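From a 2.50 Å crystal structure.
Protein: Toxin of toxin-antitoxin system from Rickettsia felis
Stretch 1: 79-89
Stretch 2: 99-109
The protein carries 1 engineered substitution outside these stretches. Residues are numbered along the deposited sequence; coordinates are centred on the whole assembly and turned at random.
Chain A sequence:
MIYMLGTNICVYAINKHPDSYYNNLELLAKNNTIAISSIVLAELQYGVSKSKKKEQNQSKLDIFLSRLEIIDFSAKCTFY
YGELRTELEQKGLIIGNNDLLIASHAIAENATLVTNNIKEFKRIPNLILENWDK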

# COMPACT_ATOMS: atom_id res chain seq x y z
N PHE A 79 21.96 6.43 11.54
CA PHE A 79 23.41 6.57 11.34
C PHE A 79 24.05 7.46 12.41
O PHE A 79 25.11 7.12 12.95
CB PHE A 79 23.76 7.08 9.92
CG PHE A 79 25.21 7.47 9.77
CD1 PHE A 79 26.20 6.50 9.60
CD2 PHE A 79 25.60 8.80 9.84
CE1 PHE A 79 27.55 6.86 9.50
CE2 PHE A 79 26.95 9.16 9.73
CZ PHE A 79 27.91 8.18 9.56
N TYR A 80 23.38 8.58 12.74
CA TYR A 80 23.81 9.55 13.74
C TYR A 80 23.81 8.96 15.13
O TYR A 80 24.77 9.17 15.86
CB TYR A 80 23.00 10.84 13.67
CG TYR A 80 23.10 11.50 12.30
CD1 TYR A 80 24.23 12.21 11.94
CD2 TYR A 80 22.10 11.32 11.35
CE1 TYR A 80 24.35 12.79 10.67
CE2 TYR A 80 22.21 11.88 10.07
CZ TYR A 80 23.34 12.62 9.74
OH TYR A 80 23.44 13.20 8.51
N TYR A 81 22.77 8.16 15.46
CA TYR A 81 22.66 7.42 16.73
C TYR A 81 23.86 6.48 16.93
O TYR A 81 24.45 6.47 18.01
CB TYR A 81 21.34 6.61 16.77
CG TYR A 81 21.25 5.68 17.96
CD1 TYR A 81 20.75 6.13 19.18
CD2 TYR A 81 21.65 4.35 17.88
CE1 TYR A 81 20.64 5.28 20.27
CE2 TYR A 81 21.58 3.50 18.98
CZ TYR A 81 21.05 3.96 20.17
OH TYR A 81 20.95 3.13 21.25
N GLY A 82 24.17 5.67 15.91
CA GLY A 82 25.26 4.71 15.93
C GLY A 82 26.60 5.36 16.19
O GLY A 82 27.37 4.87 17.01
N GLU A 83 26.86 6.50 15.50
CA GLU A 83 28.10 7.27 15.63
C GLU A 83 28.22 7.95 17.00
O GLU A 83 29.29 7.89 17.60
CB GLU A 83 28.21 8.29 14.48
CG GLU A 83 28.48 7.67 13.12
CD GLU A 83 29.88 7.12 12.92
OE1 GLU A 83 30.80 7.93 12.66
OE2 GLU A 83 30.05 5.88 13.00
N LEU A 84 27.14 8.57 17.47
CA LEU A 84 27.06 9.27 18.75
C LEU A 84 27.24 8.30 19.95
O LEU A 84 28.05 8.58 20.84
CB LEU A 84 25.74 10.07 18.85
CG LEU A 84 25.46 10.85 20.14
CD1 LEU A 84 26.56 11.86 20.43
CD2 LEU A 84 24.12 11.55 20.08
N ARG A 85 26.51 7.17 19.95
CA ARG A 85 26.59 6.18 21.02
C ARG A 85 28.00 5.63 21.16
O ARG A 85 28.51 5.54 22.28
CB ARG A 85 25.56 5.05 20.81
CG ARG A 85 25.44 4.18 22.04
CD ARG A 85 24.28 3.24 22.01
NE ARG A 85 24.51 2.13 22.92
CZ ARG A 85 23.73 1.06 23.01
NH1 ARG A 85 22.66 0.94 22.25
NH2 ARG A 85 24.05 0.09 23.85
N THR A 86 28.64 5.28 20.02
CA THR A 86 30.01 4.76 19.97
C THR A 86 31.00 5.78 20.53
O THR A 86 31.84 5.41 21.35
CB THR A 86 30.35 4.31 18.54
OG1 THR A 86 29.44 3.28 18.18
CG2 THR A 86 31.78 3.81 18.40
N GLU A 87 30.90 7.05 20.08
CA GLU A 87 31.77 8.14 20.52
C GLU A 87 31.64 8.40 22.03
O GLU A 87 32.65 8.48 22.72
CB GLU A 87 31.51 9.42 19.72
CG GLU A 87 32.60 10.47 19.93
CD GLU A 87 32.45 11.80 19.20
OE1 GLU A 87 31.48 11.96 18.42
OE2 GLU A 87 33.31 12.68 19.44
N LEU A 88 30.40 8.49 22.55
CA LEU A 88 30.15 8.70 23.98
C LEU A 88 30.72 7.58 24.85
O LEU A 88 31.32 7.89 25.88
CB LEU A 88 28.65 8.94 24.25
CG LEU A 88 28.07 10.24 23.67
CD1 LEU A 88 26.65 10.37 23.99
CD2 LEU A 88 28.84 11.47 24.15
N GLU A 89 30.61 6.31 24.42
CA GLU A 89 31.17 5.18 25.16
C GLU A 89 32.70 5.19 25.10
O GLU A 89 33.35 4.94 26.12
CB GLU A 89 30.60 3.85 24.67
CG GLU A 89 29.12 3.70 25.01
CD GLU A 89 28.40 2.46 24.52
OE1 GLU A 89 29.08 1.54 24.00
OE2 GLU A 89 27.17 2.40 24.68
N ASP A 99 17.32 9.53 25.64
CA ASP A 99 18.02 10.81 25.44
C ASP A 99 19.07 10.74 24.31
O ASP A 99 19.16 11.68 23.53
CB ASP A 99 18.54 11.42 26.75
CG ASP A 99 17.42 12.01 27.60
OD1 ASP A 99 16.27 12.09 27.10
OD2 ASP A 99 17.69 12.42 28.75
N LEU A 100 19.73 9.58 24.16
CA LEU A 100 20.64 9.30 23.04
C LEU A 100 19.83 9.30 21.69
O LEU A 100 20.27 9.91 20.71
CB LEU A 100 21.31 7.94 23.28
CG LEU A 100 22.78 7.75 22.89
CD1 LEU A 100 23.56 9.03 22.95
CD2 LEU A 100 23.46 6.77 23.83
N LEU A 101 18.62 8.69 21.67
CA LEU A 101 17.75 8.64 20.49
C LEU A 101 17.24 10.04 20.16
O LEU A 101 17.24 10.44 19.00
CB LEU A 101 16.56 7.66 20.71
CG LEU A 101 16.87 6.15 20.65
CD1 LEU A 101 15.77 5.34 21.24
CD2 LEU A 101 17.05 5.68 19.23
N ILE A 102 16.81 10.78 21.20
CA ILE A 102 16.30 12.15 21.14
C ILE A 102 17.36 13.07 20.54
O ILE A 102 17.02 13.83 19.64
CB ILE A 102 15.77 12.61 22.54
CG1 ILE A 102 14.44 11.88 22.85
CG2 ILE A 102 15.56 14.14 22.60
CD1 ILE A 102 14.21 11.53 24.35
N ALA A 103 18.62 12.99 21.03
CA ALA A 103 19.77 13.80 20.58
C ALA A 103 20.12 13.50 19.13
O ALA A 103 20.31 14.43 18.35
CB ALA A 103 20.98 13.55 21.50
N SER A 104 20.14 12.19 18.77
CA SER A 104 20.41 11.67 17.41
C SER A 104 19.43 12.28 16.42
O SER A 104 19.81 12.61 15.30
CB SER A 104 20.21 10.16 17.38
OG SER A 104 21.16 9.54 18.23
N HIS A 105 18.15 12.36 16.83
CA HIS A 105 17.02 12.87 16.07
C HIS A 105 17.20 14.36 15.78
O HIS A 105 17.04 14.74 14.63
CB HIS A 105 15.68 12.58 16.78
CG HIS A 105 14.50 12.60 15.87
ND1 HIS A 105 13.25 12.25 16.31
CD2 HIS A 105 14.42 12.94 14.56
CE1 HIS A 105 12.45 12.37 15.27
NE2 HIS A 105 13.11 12.77 14.20
N ALA A 106 17.59 15.18 16.79
CA ALA A 106 17.86 16.61 16.59
C ALA A 106 19.05 16.78 15.62
O ALA A 106 18.96 17.59 14.71
CB ALA A 106 18.14 17.30 17.92
N ILE A 107 20.11 15.96 15.78
CA ILE A 107 21.29 16.00 14.91
C ILE A 107 20.87 15.70 13.47
O ILE A 107 21.21 16.46 12.56
CB ILE A 107 22.45 15.09 15.43
CG1 ILE A 107 23.06 15.60 16.73
CG2 ILE A 107 23.58 14.97 14.38
CD1 ILE A 107 23.82 14.56 17.58
N ALA A 108 20.10 14.62 13.26
CA ALA A 108 19.61 14.19 11.95
C ALA A 108 18.69 15.20 11.26
O ALA A 108 18.69 15.27 10.02
CB ALA A 108 18.92 12.86 12.06
N GLU A 109 17.92 15.99 12.04
CA GLU A 109 17.02 17.02 11.52
C GLU A 109 17.71 18.40 11.41
O GLU A 109 17.12 19.36 10.90
CB GLU A 109 15.75 17.13 12.40
CG GLU A 109 14.84 15.90 12.45
CD GLU A 109 14.18 15.40 11.18
OE1 GLU A 109 14.19 16.13 10.17
OE2 GLU A 109 13.62 14.28 11.21

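This is an apolar helix-to-helix packing, in which two leucines interlock as reciprocal knobs beside a close approach at a serine, and no hydrogen bond passes from one helix to the other. The axes of helices 79-89 and 99-109 come within 8.5 Å, and their N-to-C directions make an angle of 124°, so the helices run in broadly opposing senses but cross steeply. The two stretches together bury 527 Å².

The backbones are nearest where Tyr-81 CA lies 4.9 Å from Ser-104 CA. A small side chain suits such a place. Ser-104 points toward the other helix, and Ser-104 OG sits 3.0 Å from Tyr-81 CA and 3.3 Å from Tyr-81 CB. These are tight contacts with carbon, and although Tyr-81 N is 3.5 Å from Ser-104 OG, the angle is too poor for a hydrogen bond. The hydroxyl is satisfied within its own helix instead: in the m rotamer, Ser-104 OG donates to Leu-100 O at 2.7 Å. A polar group can thus be buried here without needing a partner across the interface.

Around this point, Leu-84 and Leu-100 interlock as knobs. The side chain of Leu-84 enters a hole formed by Leu-100, Ala-103, Ser-104 and Ile-107, with Leu-84 CD2 4.0 Å from Ala-103 CB and 3.9 Å from Ile-107 CD1. The short side chains of Ala-103 and Ser-104 leave room for the branched end of the leucine. Leu-100 returns the arrangement, sitting among Tyr-81, Leu-84, Arg-85 and Leu-88. Leu-100 CD1 lies 3.8 Å from Leu-84 CG and 3.5 Å from Leu-88 CD1. Both chi angles of Leu-100 fall between the usual wells, yet it has the largest area covered by the opposite stretch of any residue here.

Two tyrosines extend the apolar surface. Tyr-80 points toward the second helix, and its ring meets Ile-107 and Ala-108 obliquely, with Tyr-80 CD1 3.7 Å from Ile-107 CG2 and Tyr-80 CD2 3.6 Å from Ala-108 CB. The methyl of Ala-108 is small enough to let the broad ring come close. The CA-to-CB bond of Tyr-81 is sideways to the other helix, and the side chain takes the t rotamer. Tyr-81 CD1 lies 3.7 Å from Leu-101 CD2, a leucine whose CA-to-CB bond is also sideways but whose end comes nearer, while Ser-104 OG lies at the edge of the Tyr-81 ring.

Arg-85 shows how a charged residue can serve a greasy contact. The aliphatic part of its extended chain faces Leu-100, with Arg-85 CG 3.7 Å from Leu-100 CD2, while its guanidinium is engaged by polar groups. Arg-85 NH1 donates to Tyr-81 OH at 3.0 Å, Arg-85 NE forms a nearly straight hydrogen bond to Glu-89 OE2 at 3.2 Å, part of a salt bridge, and NH2 is bonded elsewhere in the structure. The hydrogen bonds of Ser-104 OG and of Arg-85 NH1 and NE stay within their own helices, so the interface rests on apolar packing.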